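Local coordinates for protein glycerol Dehydrogenase (PDB 5XN8) that probably catalyses the NAD-dependent oxidation of glycerol to dihydroxyacetone, as a metal-dependent member of the iron-containing alcohol dehydrogenase family, at residues L164-S167 and G168-D171; L297-C300 and E301-L305; V226-A229 and L230-I233; N237-L240 and S241-F245; S174-F177 and E178-C182. All coordinates share one frame; numbering follows the deposited sequence.

Contact 1. Residues L164-S167 and G168-D171; sequences LLVS and GMGD. With ZN (zinc ion), chain E.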
loop_
_atom_site.group_PDB
_atom_site.type_symbol
_atom_site.label_atom_id
_atom_site.label_comp_id
_atom_site.label_asym_id
_atom_site.label_seq_id
_atom_site.Cartn_x
_atom_site.Cartn_y
_atom_site.Cartn_z
ATOM N N LEU A 164 0.079 40.205 4.451
ATOM C CA LEU A 164 0.275 40.326 3.006
ATOM C C LEU A 164 0.784 39.025 2.370
ATOM O O LEU A 164 0.298 38.621 1.319
ATOM C CB LEU A 164 1.202 41.499 2.687
ATOM C CG LEU A 164 0.580 42.869 2.994
ATOM C CD1 LEU A 164 1.654 43.913 3.284
ATOM C CD2 LEU A 164 -0.332 43.321 1.858
ATOM N N LEU A 165 1.740 38.369 3.016
ATOM C CA LEU A 165 2.228 37.059 2.554
ATOM C C LEU A 165 1.132 35.984 2.593
ATOM O O LEU A 165 1.072 35.126 1.703
ATOM C CB LEU A 165 3.412 36.600 3.404
ATOM C CG LEU A 165 4.067 35.288 2.960
ATOM C CD1 LEU A 165 4.889 35.483 1.691
ATOM C CD2 LEU A 165 4.919 34.714 4.073
ATOM N N VAL A 166 0.291 36.029 3.624
ATOM C CA VAL A 166 -0.860 35.123 3.753
ATOM C C VAL A 166 -1.900 35.381 2.665
ATOM O O VAL A 166 -2.454 34.432 2.105
ATOM C CB VAL A 166 -1.511 35.205 5.162
ATOM C CG1 VAL A 166 -2.822 34.427 5.233
ATOM C CG2 VAL A 166 -0.541 34.694 6.210
ATOM N N SER A 167 -2.172 36.647 2.365
ATOM C CA SER A 167 -3.060 36.980 1.243
ATOM C C SER A 167 -2.495 36.472 -0.075
ATOM O O SER A 167 -3.246 36.026 -0.944
ATOM C CB SER A 167 -3.315 38.482 1.165
ATOM O OG SER A 167 -4.375 38.756 0.264
ATOM N N GLY A 168 -1.167 36.520 -0.216
ATOM C CA GLY A 168 -0.484 35.945 -1.374
ATOM C C GLY A 168 -0.673 34.453 -1.526
ATOM O O GLY A 168 -0.788 33.957 -2.652
ATOM N N MET A 169 -0.685 33.731 -0.406
ATOM C CA MET A 169 -0.967 32.288 -0.414
ATOM C C MET A 169 -2.432 31.979 -0.739
ATOM O O MET A 169 -2.737 30.941 -1.329
ATOM C CB MET A 169 -0.559 31.652 0.916
ATOM C CG MET A 169 0.941 31.629 1.138
ATOM S SD MET A 169 1.422 30.686 2.604
ATOM C CE MET A 169 0.835 31.784 3.897
ATOM N N GLY A 170 -3.328 32.881 -0.358
ATOM C CA GLY A 170 -4.740 32.789 -0.720
ATOM C C GLY A 170 -4.985 32.959 -2.203
ATOM O O GLY A 170 -5.844 32.293 -2.763
ATOM N N ASP A 171 -4.236 33.865 -2.831
ATOM C CA ASP A 171 -4.307 34.098 -4.282
ATOM C C ASP A 171 -3.725 32.915 -5.047
ATOM O O ASP A 171 -4.213 32.552 -6.124
ATOM C CB ASP A 171 -3.545 35.391 -4.631
ATOM C CG ASP A 171 -3.846 35.926 -6.028
ATOM O OD1 ASP A 171 -4.964 35.768 -6.558
ATOM O OD2 ASP A 171 -2.942 36.564 -6.603
HETATM ZN ZN ZN E . -5.499 36.916 -8.211
HETATM O O HOH W 1 -6.054 37.978 -9.985
#
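Val-166 and Met-169 meet on one flank of helix 162-185, while the amide of Asp-171 bonds back to Ser-167 one turn earlier. The terminal methyl of Met-169 does the touching: CE lies 4.0 Å from Val-166 CG2 and 3.7 Å from Val-166 CA. It gets there because the thioether chain runs extended to SD and then bends (chi3 -71°), which folds CE back along the helix toward the earlier residue. Gly-168, Met-169, Gly-170 and Asp-171 each donate their amide to the carbonyl four residues earlier, the last through a bond of 3.0 Å from Asp-171 N to Ser-167 O. This regular backbone sets the position of Asp-171, whose CG stands anti to its own N (chi1 -165°) and carries the carboxylate away from the helix. There OD1 binds the zinc ion at 2.1 Å, beside a water, and His-254 and His-271 supply the other protein ligands. The second oxygen, OD2, accepts a hydrogen bond from Asp-121 N, which helps fix the rotation of the carboxylate. Three other helices cover this part of helix 162-185: Leu-165 and Met-169 pack on helix 228-247, both also reach helix 197-223, and Val-166 and Met-169 face helix 290-303.

Contact 2. Residues L297-C300 and E301-L305; sequences LGFC and EKVGL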
loop_
_atom_site.group_PDB
_atom_site.type_symbol
_atom_site.label_atom_id
_atom_site.label_comp_id
_atom_site.label_asym_id
_atom_site.label_seq_id
_atom_site.Cartn_x
_atom_site.Cartn_y
_atom_site.Cartn_z
ATOM N N LEU A 297 -9.878 23.900 3.672
ATOM C CA LEU A 297 -10.375 24.499 4.906
ATOM C C LEU A 297 -9.288 24.504 5.992
ATOM O O LEU A 297 -9.050 25.533 6.643
ATOM C CB LEU A 297 -11.589 23.726 5.427
ATOM C CG LEU A 297 -12.938 23.917 4.748
ATOM C CD1 LEU A 297 -13.910 22.888 5.299
ATOM C CD2 LEU A 297 -13.492 25.341 4.904
ATOM N N GLY A 298 -8.637 23.353 6.165
ATOM C CA GLY A 298 -7.549 23.193 7.120
ATOM C C GLY A 298 -6.382 24.109 6.865
ATOM O O GLY A 298 -5.852 24.702 7.795
ATOM N N PHE A 299 -6.001 24.244 5.601
ATOM C CA PHE A 299 -4.947 25.180 5.198
ATOM C C PHE A 299 -5.339 26.618 5.520
ATOM O O PHE A 299 -4.577 27.326 6.192
ATOM C CB PHE A 299 -4.632 25.045 3.706
ATOM C CG PHE A 299 -3.652 26.064 3.198
ATOM C CD1 PHE A 299 -2.285 25.878 3.375
ATOM C CD2 PHE A 299 -4.092 27.210 2.539
ATOM C CE1 PHE A 299 -1.374 26.825 2.942
ATOM C CE2 PHE A 299 -3.187 28.154 2.086
ATOM C CZ PHE A 299 -1.825 27.960 2.292
ATOM N N CYS A 300 -6.513 27.034 5.040
ATOM C CA CYS A 300 -7.021 28.396 5.261
ATOM C C CYS A 300 -7.120 28.788 6.754
ATOM O O CYS A 300 -6.640 29.847 7.140
ATOM C CB CYS A 300 -8.389 28.593 4.575
ATOM S SG CYS A 300 -8.371 28.798 2.785
ATOM N N GLU A 301 -7.728 27.943 7.580
ATOM C CA GLU A 301 -7.840 28.208 9.033
ATOM C C GLU A 301 -6.481 28.391 9.692
ATOM O O GLU A 301 -6.290 29.291 10.516
ATOM C CB GLU A 301 -8.584 27.074 9.744
ATOM C CG GLU A 301 -8.617 27.177 11.281
ATOM C CD GLU A 301 -9.471 26.117 11.944
ATOM O OE1 GLU A 301 -9.601 25.012 11.361
ATOM O OE2 GLU A 301 -10.016 26.361 13.045
ATOM N N LYS A 302 -5.556 27.517 9.321
ATOM C CA LYS A 302 -4.223 27.427 9.910
ATOM C C LYS A 302 -3.396 28.658 9.604
ATOM O O LYS A 302 -2.725 29.173 10.493
ATOM C CB LYS A 302 -3.562 26.160 9.364
ATOM C CG LYS A 302 -2.209 25.734 9.875
ATOM C CD LYS A 302 -1.950 24.269 9.474
ATOM C CE LYS A 302 -1.729 24.065 7.968
ATOM N NZ LYS A 302 -2.488 22.903 7.422
ATOM N N VAL A 303 -3.462 29.151 8.365
ATOM C CA VAL A 303 -2.688 30.336 7.972
ATOM C C VAL A 303 -3.392 31.675 8.284
ATOM O O VAL A 303 -2.714 32.695 8.466
ATOM C CB VAL A 303 -2.218 30.293 6.493
ATOM C CG1 VAL A 303 -1.389 29.034 6.201
ATOM C CG2 VAL A 303 -3.358 30.466 5.492
ATOM N N GLY A 304 -4.724 31.675 8.321
ATOM C CA GLY A 304 -5.510 32.883 8.617
ATOM C C GLY A 304 -6.257 33.485 7.441
ATOM O O GLY A 304 -6.292 34.703 7.278
ATOM N N LEU A 305 -6.875 32.627 6.631
ATOM C CA LEU A 305 -7.654 33.042 5.466
ATOM C C LEU A 305 -9.135 32.773 5.707
ATOM O O LEU A 305 -9.479 31.804 6.374
ATOM C CB LEU A 305 -7.183 32.285 4.223
ATOM C CG LEU A 305 -5.837 32.711 3.639
ATOM C CD1 LEU A 305 -5.335 31.647 2.668
ATOM C CD2 LEU A 305 -5.944 34.070 2.957
#
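Phe-299, Val-303 and Leu-305 form the apolar centre of this helix end. Val-303 CG1 sits over one face of the phenyl ring, 4.2 Å from its centroid and displaced toward the rim, a CH-pi contact made one turn along the helix. Leu-305 CD1 approaches the same ring obliquely, 4.1 Å from Phe-299 CE2. The ring can receive both because Phe-299 CG lies anti to the backbone N (chi1 175°), which sends the side chain along the helix toward the later residues. Beside it, Cys-300 CB rests 3.9 Å from Leu-305 CB. Toward the interior the cluster is continued by Leu-173 and Val-166 of helix 162-185, and helix 197-223 adds Leu-210.

Farther out, the amides of Glu-301, Lys-302 and Val-303 bond in the ordinary helical way to the carbonyls four residues before them. Cys-300 O is gripped twice, by Gly-304 N at 2.9 Å and by Leu-305 N at 2.8 Å, the two donors coming from opposite faces of the carbonyl plane. The second of these bonds is almost straight, at 178°. At the polar edge Lys-302 CB lies 3.1 Å from Gly-298 O, and bends at chi3 and chi4 bring NZ back to 3.8 Å from that oxygen. Gly-304, first to leave helical geometry, has a positive phi of 108°, a conformation well suited to glycine, and its turn brings Leu-305 onto Phe-299. The arrangement is a glycine C-cap of Schellman type, with its six-to-one bond and the apolar contact across it, ending helix 290-303.

Contact 3. Residues V226-A229 and L230-I233; sequences VTDA and LERI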
loop_
_atom_site.group_PDB
_atom_site.type_symbol
_atom_site.label_atom_id
_atom_site.label_comp_id
_atom_site.label_asym_id
_atom_site.label_seq_id
_atom_site.Cartn_x
_atom_site.Cartn_y
_atom_site.Cartn_z
ATOM N N VAL A 226 14.214 35.187 6.890
ATOM C CA VAL A 226 14.302 34.421 5.635
ATOM C C VAL A 226 14.700 32.973 5.901
ATOM O O VAL A 226 15.829 32.713 6.328
ATOM C CB VAL A 226 15.329 35.055 4.665
ATOM C CG1 VAL A 226 15.276 34.374 3.297
ATOM C CG2 VAL A 226 15.101 36.560 4.538
ATOM N N THR A 227 13.770 32.040 5.662
ATOM C CA THR A 227 14.069 30.597 5.620
ATOM C C THR A 227 13.841 30.070 4.210
ATOM O O THR A 227 13.293 30.793 3.380
ATOM C CB THR A 227 13.205 29.801 6.614
ATOM O OG1 THR A 227 11.825 30.121 6.423
ATOM C CG2 THR A 227 13.610 30.114 8.019
ATOM N N ASP A 228 14.252 28.827 3.925
ATOM C CA ASP A 228 14.028 28.256 2.575
ATOM C C ASP A 228 12.557 27.894 2.336
ATOM O O ASP A 228 12.165 27.728 1.203
ATOM C CB ASP A 228 14.944 27.058 2.269
ATOM C CG ASP A 228 15.364 26.994 0.777
ATOM O OD1 ASP A 228 16.191 27.836 0.347
ATOM O OD2 ASP A 228 14.865 26.111 0.035
ATOM N N ALA A 229 11.749 27.783 3.388
ATOM C CA ALA A 229 10.291 27.607 3.244
ATOM C C ALA A 229 9.618 28.877 2.731
ATOM O O ALA A 229 8.686 28.821 1.923
ATOM C CB ALA A 229 9.679 27.199 4.573
ATOM N N LEU A 230 10.082 30.022 3.219
ATOM C CA LEU A 230 9.635 31.319 2.717
ATOM C C LEU A 230 10.064 31.520 1.257
ATOM O O LEU A 230 9.294 32.062 0.455
ATOM C CB LEU A 230 10.184 32.444 3.588
ATOM C CG LEU A 230 9.719 33.868 3.253
ATOM C CD1 LEU A 230 8.211 33.997 3.410
ATOM C CD2 LEU A 230 10.447 34.899 4.098
ATOM N N GLU A 231 11.282 31.090 0.922
ATOM C CA GLU A 231 11.774 31.181 -0.458
ATOM C C GLU A 231 10.881 30.365 -1.392
ATOM O O GLU A 231 10.551 30.835 -2.474
ATOM C CB GLU A 231 13.229 30.681 -0.564
ATOM C CG GLU A 231 14.269 31.529 0.170
ATOM C CD GLU A 231 14.789 32.735 -0.612
ATOM O OE1 GLU A 231 14.745 32.732 -1.855
ATOM O OE2 GLU A 231 15.281 33.689 0.031
ATOM N N ARG A 232 10.490 29.161 -0.958
ATOM C CA ARG A 232 9.608 28.287 -1.749
ATOM C C ARG A 232 8.217 28.898 -1.922
ATOM O O ARG A 232 7.624 28.803 -2.998
ATOM C CB ARG A 232 9.454 26.896 -1.116
ATOM C CG ARG A 232 10.721 26.081 -0.912
ATOM C CD ARG A 232 11.366 25.629 -2.208
ATOM N NE ARG A 232 12.655 24.966 -1.953
ATOM C CZ ARG A 232 12.818 23.697 -1.552
ATOM N NH1 ARG A 232 11.771 22.890 -1.337
ATOM N NH2 ARG A 232 14.041 23.223 -1.361
ATOM N N ILE A 233 7.703 29.506 -0.854
ATOM C CA ILE A 233 6.379 30.136 -0.873
ATOM C C ILE A 233 6.354 31.429 -1.678
ATOM O O ILE A 233 5.368 31.703 -2.351
ATOM C CB ILE A 233 5.835 30.339 0.574
ATOM C CG1 ILE A 233 5.438 28.981 1.170
ATOM C CG2 ILE A 233 4.657 31.318 0.633
ATOM C CD1 ILE A 233 4.171 28.364 0.608
#
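Asp-228 and Arg-232 bring two flat groups together nearly at right angles, their carboxylate and guanidinium planes 89° apart. Asp-228 OD2 approaches the guanidinium obliquely and makes a salt bridge to Arg-232 NE at 3.2 Å, with Arg-232 NH2 almost as near at 3.3 Å. With Arg-232 CG anti to the carbonyl carbon (chi1 -59°), CG lies 3.0 Å from Asp-228 O, and the bend at chi2 turns the guanidinium toward Asp-228. Its stronger polar partner is Glu-197 of the third subunit, bound through the same NE; the arginine is thus shared by two carboxylates and probably eases their mutual repulsion. The carboxylate of Glu-231 is turned only 21° from the plane of the Asp-228 group, and its OE2 comes to 3.3 Å from Val-226 CG1. Its own polar ends are held from outside, OE1 by Lys-3 of the third subunit and OE2 by Thr-154.

Here begins helix 228-247, where Thr-227 takes the N-cap position and its carbonyl receives the amide of Glu-231 at 3.2 Å. Thr-227 OG1, standing between the backbone N and carbonyl carbon, is buried without a hydrogen-bonding partner. Leu-230 packs on Leu-165 of helix 162-185 and Ala-158 of helix 154-158.

Contact 4. Residues N237-L240 and S241-F245; sequences NTYL and SGIGF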
loop_
_atom_site.group_PDB
_atom_site.type_symbol
_atom_site.label_atom_id
_atom_site.label_comp_id
_atom_site.label_asym_id
_atom_site.label_seq_id
_atom_site.Cartn_x
_atom_site.Cartn_y
_atom_site.Cartn_z
ATOM N N ASN A 237 3.984 31.832 -4.740
ATOM C CA ASN A 237 3.126 33.025 -4.800
ATOM C C ASN A 237 3.336 33.898 -6.028
ATOM O O ASN A 237 2.402 34.595 -6.448
ATOM C CB ASN A 237 3.327 33.906 -3.545
ATOM C CG ASN A 237 2.666 33.341 -2.302
ATOM O OD1 ASN A 237 2.158 32.214 -2.297
ATOM N ND2 ASN A 237 2.657 34.140 -1.235
ATOM N N THR A 238 4.549 33.882 -6.593
ATOM C CA THR A 238 4.909 34.796 -7.671
ATOM C C THR A 238 5.100 34.113 -9.024
ATOM O O THR A 238 4.392 34.443 -9.976
ATOM C CB THR A 238 6.175 35.591 -7.312
ATOM O OG1 THR A 238 6.122 35.965 -5.931
ATOM C CG2 THR A 238 6.277 36.857 -8.180
ATOM N N TYR A 239 6.055 33.191 -9.129
ATOM C CA TYR A 239 6.337 32.553 -10.419
ATOM C C TYR A 239 5.361 31.416 -10.727
ATOM O O TYR A 239 4.809 31.371 -11.825
ATOM C CB TYR A 239 7.803 32.072 -10.517
ATOM C CG TYR A 239 8.193 31.743 -11.943
ATOM C CD1 TYR A 239 7.918 30.494 -12.487
ATOM C CD2 TYR A 239 8.782 32.697 -12.765
ATOM C CE1 TYR A 239 8.254 30.194 -13.812
ATOM C CE2 TYR A 239 9.109 32.413 -14.084
ATOM C CZ TYR A 239 8.847 31.167 -14.606
ATOM O OH TYR A 239 9.179 30.906 -15.914
ATOM N N LEU A 240 5.143 30.508 -9.778
ATOM C CA LEU A 240 4.302 29.330 -10.029
ATOM C C LEU A 240 2.834 29.703 -10.223
ATOM O O LEU A 240 2.148 29.126 -11.082
ATOM C CB LEU A 240 4.416 28.300 -8.895
ATOM C CG LEU A 240 5.800 27.780 -8.496
ATOM C CD1 LEU A 240 5.674 26.642 -7.495
ATOM C CD2 LEU A 240 6.568 27.305 -9.731
ATOM N N SER A 241 2.348 30.635 -9.411
ATOM C CA SER A 241 0.962 31.079 -9.506
ATOM C C SER A 241 0.767 31.975 -10.727
ATOM O O SER A 241 -0.259 31.889 -11.400
ATOM C CB SER A 241 0.536 31.802 -8.219
ATOM O OG SER A 241 -0.840 32.169 -8.255
ATOM N N GLY A 242 1.765 32.817 -11.008
ATOM C CA GLY A 242 1.755 33.719 -12.158
ATOM C C GLY A 242 1.709 33.065 -13.525
ATOM O O GLY A 242 0.903 33.459 -14.376
ATOM N N ILE A 243 2.583 32.083 -13.745
ATOM C CA ILE A 243 2.550 31.269 -14.980
ATOM C C ILE A 243 1.252 30.464 -14.987
ATOM O O ILE A 243 0.607 30.329 -16.021
ATOM C CB ILE A 243 3.762 30.300 -15.094
ATOM C CG1 ILE A 243 5.106 31.041 -15.150
ATOM C CG2 ILE A 243 3.625 29.384 -16.309
ATOM C CD1 ILE A 243 5.300 31.963 -16.326
ATOM N N GLY A 244 0.877 29.939 -13.823
ATOM C CA GLY A 244 -0.359 29.184 -13.653
ATOM C C GLY A 244 -1.631 29.870 -14.107
ATOM O O GLY A 244 -2.405 29.276 -14.840
ATOM N N PHE A 245 -1.861 31.118 -13.702
ATOM C CA PHE A 245 -3.128 31.791 -14.045
ATOM C C PHE A 245 -3.139 32.311 -15.490
ATOM O O PHE A 245 -4.159 32.206 -16.183
ATOM C CB PHE A 245 -3.501 32.874 -13.003
ATOM C CG PHE A 245 -3.071 34.282 -13.358
ATOM C CD1 PHE A 245 -3.841 35.066 -14.209
ATOM C CD2 PHE A 245 -1.917 34.835 -12.809
ATOM C CE1 PHE A 245 -3.456 36.363 -14.528
ATOM C CE2 PHE A 245 -1.524 36.125 -13.127
ATOM C CZ PHE A 245 -2.292 36.896 -13.988
#
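Tyr-239 and Ile-243, one turn apart, carry the apolar contact. Ile-243 CG1 lies over one face of the phenol ring, 3.9 Å from its centroid and offset toward the rim; the nearest ring atom is Tyr-239 CE1, at 3.5 Å. With CG1 anti to the carbonyl carbon (chi1 -62°), that branch of the isoleucine is turned back toward the ring, and CD1 continues toward CZ and OH.

Among the backbone bonds, Ile-243 N to Tyr-239 O is short and straight at 3.0 Å and 173°. The bond from Gly-242 N to Thr-238 O is weak at 3.3 Å, accompanying a wider pi-type turn at 237-240, while Gly-244 N reaches Leu-240 O from above its carbonyl plane. Glycines fit here, since neither Gly-242 nor Gly-244 places a side chain against the carbonyl four residues before it.

The hydroxyls find their partners outside the turn: Tyr-239 OH bonds to Ser-7, and Ser-241 OG to both Asp-121 and Thr-175. Asp-121 probably binds glycerol, as in a close relative, so Ser-241 is a second-shell residue that can help orient that carboxylate, and one helical turn presents an apolar flank and a polar link to the probable substrate site.

Contact 5. Residues S174-F177 and E178-C182; sequences STWF and EAKAC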
loop_
_atom_site.group_PDB
_atom_site.type_symbol
_atom_site.label_atom_id
_atom_site.label_comp_id
_atom_site.label_asym_id
_atom_site.label_seq_id
_atom_site.Cartn_x
_atom_site.Cartn_y
_atom_site.Cartn_z
ATOM N N SER A 174 -5.785 29.313 -5.269
ATOM C CA SER A 174 -6.760 29.203 -6.359
ATOM C C SER A 174 -6.205 28.709 -7.688
ATOM O O SER A 174 -6.976 28.367 -8.579
ATOM C CB SER A 174 -7.353 30.572 -6.643
ATOM O OG SER A 174 -6.406 31.373 -7.337
ATOM N N THR A 175 -4.889 28.723 -7.853
ATOM C CA THR A 175 -4.290 28.576 -9.184
ATOM C C THR A 175 -4.493 27.195 -9.763
ATOM O O THR A 175 -4.934 27.074 -10.907
ATOM C CB THR A 175 -2.795 28.948 -9.152
ATOM O OG1 THR A 175 -2.672 30.285 -8.669
ATOM C CG2 THR A 175 -2.180 28.864 -10.527
ATOM N N TRP A 176 -4.185 26.167 -8.979
ATOM C CA TRP A 176 -4.408 24.761 -9.405
ATOM C C TRP A 176 -5.863 24.471 -9.765
ATOM O O TRP A 176 -6.128 23.783 -10.750
ATOM C CB TRP A 176 -3.954 23.785 -8.316
ATOM C CG TRP A 176 -4.456 22.390 -8.521
ATOM C CD1 TRP A 176 -5.259 21.696 -7.687
ATOM C CD2 TRP A 176 -4.215 21.542 -9.651
ATOM N NE1 TRP A 176 -5.527 20.458 -8.211
ATOM C CE2 TRP A 176 -4.905 20.339 -9.421
ATOM C CE3 TRP A 176 -3.484 21.686 -10.840
ATOM C CZ2 TRP A 176 -4.886 19.275 -10.328
ATOM C CZ3 TRP A 176 -3.461 20.629 -11.745
ATOM C CH2 TRP A 176 -4.159 19.434 -11.484
ATOM N N PHE A 177 -6.802 24.982 -8.971
ATOM C CA PHE A 177 -8.204 24.616 -9.151
ATOM C C PHE A 177 -8.836 25.265 -10.378
ATOM O O PHE A 177 -9.641 24.628 -11.079
ATOM C CB PHE A 177 -9.007 24.939 -7.901
ATOM C CG PHE A 177 -8.589 24.125 -6.717
ATOM C CD1 PHE A 177 -8.972 22.795 -6.613
ATOM C CD2 PHE A 177 -7.765 24.662 -5.749
ATOM C CE1 PHE A 177 -8.566 22.032 -5.536
ATOM C CE2 PHE A 177 -7.348 23.890 -4.673
ATOM C CZ PHE A 177 -7.760 22.571 -4.556
ATOM N N GLU A 178 -8.456 26.514 -10.637
ATOM C CA GLU A 178 -8.892 27.244 -11.825
ATOM C C GLU A 178 -8.143 26.818 -13.081
ATOM O O GLU A 178 -8.720 26.773 -14.182
ATOM C CB GLU A 178 -8.696 28.747 -11.616
ATOM C CG GLU A 178 -9.532 29.323 -10.476
ATOM C CD GLU A 178 -9.341 30.811 -10.324
ATOM O OE1 GLU A 178 -8.303 31.240 -9.799
ATOM O OE2 GLU A 178 -10.251 31.555 -10.707
ATOM N N ALA A 179 -6.847 26.548 -12.943
ATOM C CA ALA A 179 -6.056 26.031 -14.064
ATOM C C ALA A 179 -6.650 24.706 -14.507
ATOM O O ALA A 179 -7.017 24.553 -15.672
ATOM C CB ALA A 179 -4.607 25.856 -13.659
ATOM N N LYS A 180 -6.787 23.776 -13.556
ATOM C CA LYS A 180 -7.318 22.419 -13.817
ATOM C C LYS A 180 -8.743 22.428 -14.379
ATOM O O LYS A 180 -9.094 21.570 -15.184
ATOM C CB LYS A 180 -7.239 21.561 -12.545
ATOM C CG LYS A 180 -7.657 20.105 -12.678
ATOM C CD LYS A 180 -6.902 19.390 -13.789
ATOM C CE LYS A 180 -6.997 17.880 -13.660
ATOM N NZ LYS A 180 -8.330 17.348 -14.074
ATOM N N ALA A 181 -9.549 23.404 -13.964
ATOM C CA ALA A 181 -10.911 23.590 -14.484
ATOM C C ALA A 181 -10.924 24.106 -15.918
ATOM O O ALA A 181 -11.802 23.738 -16.703
ATOM C CB ALA A 181 -11.693 24.532 -13.589
ATOM N N CYS A 182 -9.977 24.983 -16.253
ATOM C CA CYS A 182 -9.781 25.423 -17.643
ATOM C C CYS A 182 -9.221 24.304 -18.521
ATOM O O CYS A 182 -9.601 24.170 -19.682
ATOM C CB CYS A 182 -8.880 26.662 -17.704
ATOM S SG CYS A 182 -9.665 28.140 -17.009
#
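Four successive amides, from Glu-178 to Ala-181, bond to the carbonyls four residues earlier, so residues 174-182 keep a continuous helical run in which Ala-179 N to Thr-175 O, at 2.8 Å, is the shortest of the four. On one flank Lys-180 lies alongside Trp-176, its aliphatic chain spread over one face of the indole. Lys-180 CB stands 3.8 Å from the centroid of the six-membered ring, only 6° off the normal, and CD comes to 3.6 Å from Trp-176 CH2. A bend at chi2 (54°) lays the lysine chain along the ring face, while NZ continues to a salt bridge with Asp-184. The indole is also met by Arg-204 in a cation-pi contact.

On another side Glu-178 OE1 and Ser-174 OG are 3.1 Å apart. The stronger partners lie outside the turn: OG bonds to Asp-171 O, OE1 to His-254 ND1, and OE2 to Ala-251 N. Because His-254 binds the zinc ion, Glu-178 is a second-shell residue that probably helps to orient this ligand.

Helix 162-185 here runs between helix 271-285, touched by Ser-174 and Phe-177, helix 252-260, touched by Ser-174 and Glu-178, and helix 197-223, against which Thr-175, Trp-176 and Ala-179 pack.

From the N terminus, contacts 1 and 5 come first, on helix 162-185; contacts 3 and 4 follow on helix 228-247, and contact 2 ends helix 290-303. Each is local and closes no more than a turn or two of helix or a helix end, so none encloses or crosses another. In space, contact 1 touches contact 3 through Leu-165 and Leu-230, contact 4 through Asn-237, and contact 2 through Val-166 and Leu-305. Contact 5 meets contact 4 where Thr-175 OG1 and Ser-241 OG probably share a hydrogen bond. Helix 162-185, which carries the zinc ligand Asp-171, is thereby packed between helices 228-247 and 290-303, while contacts 3 and 4 also reach the third subunit.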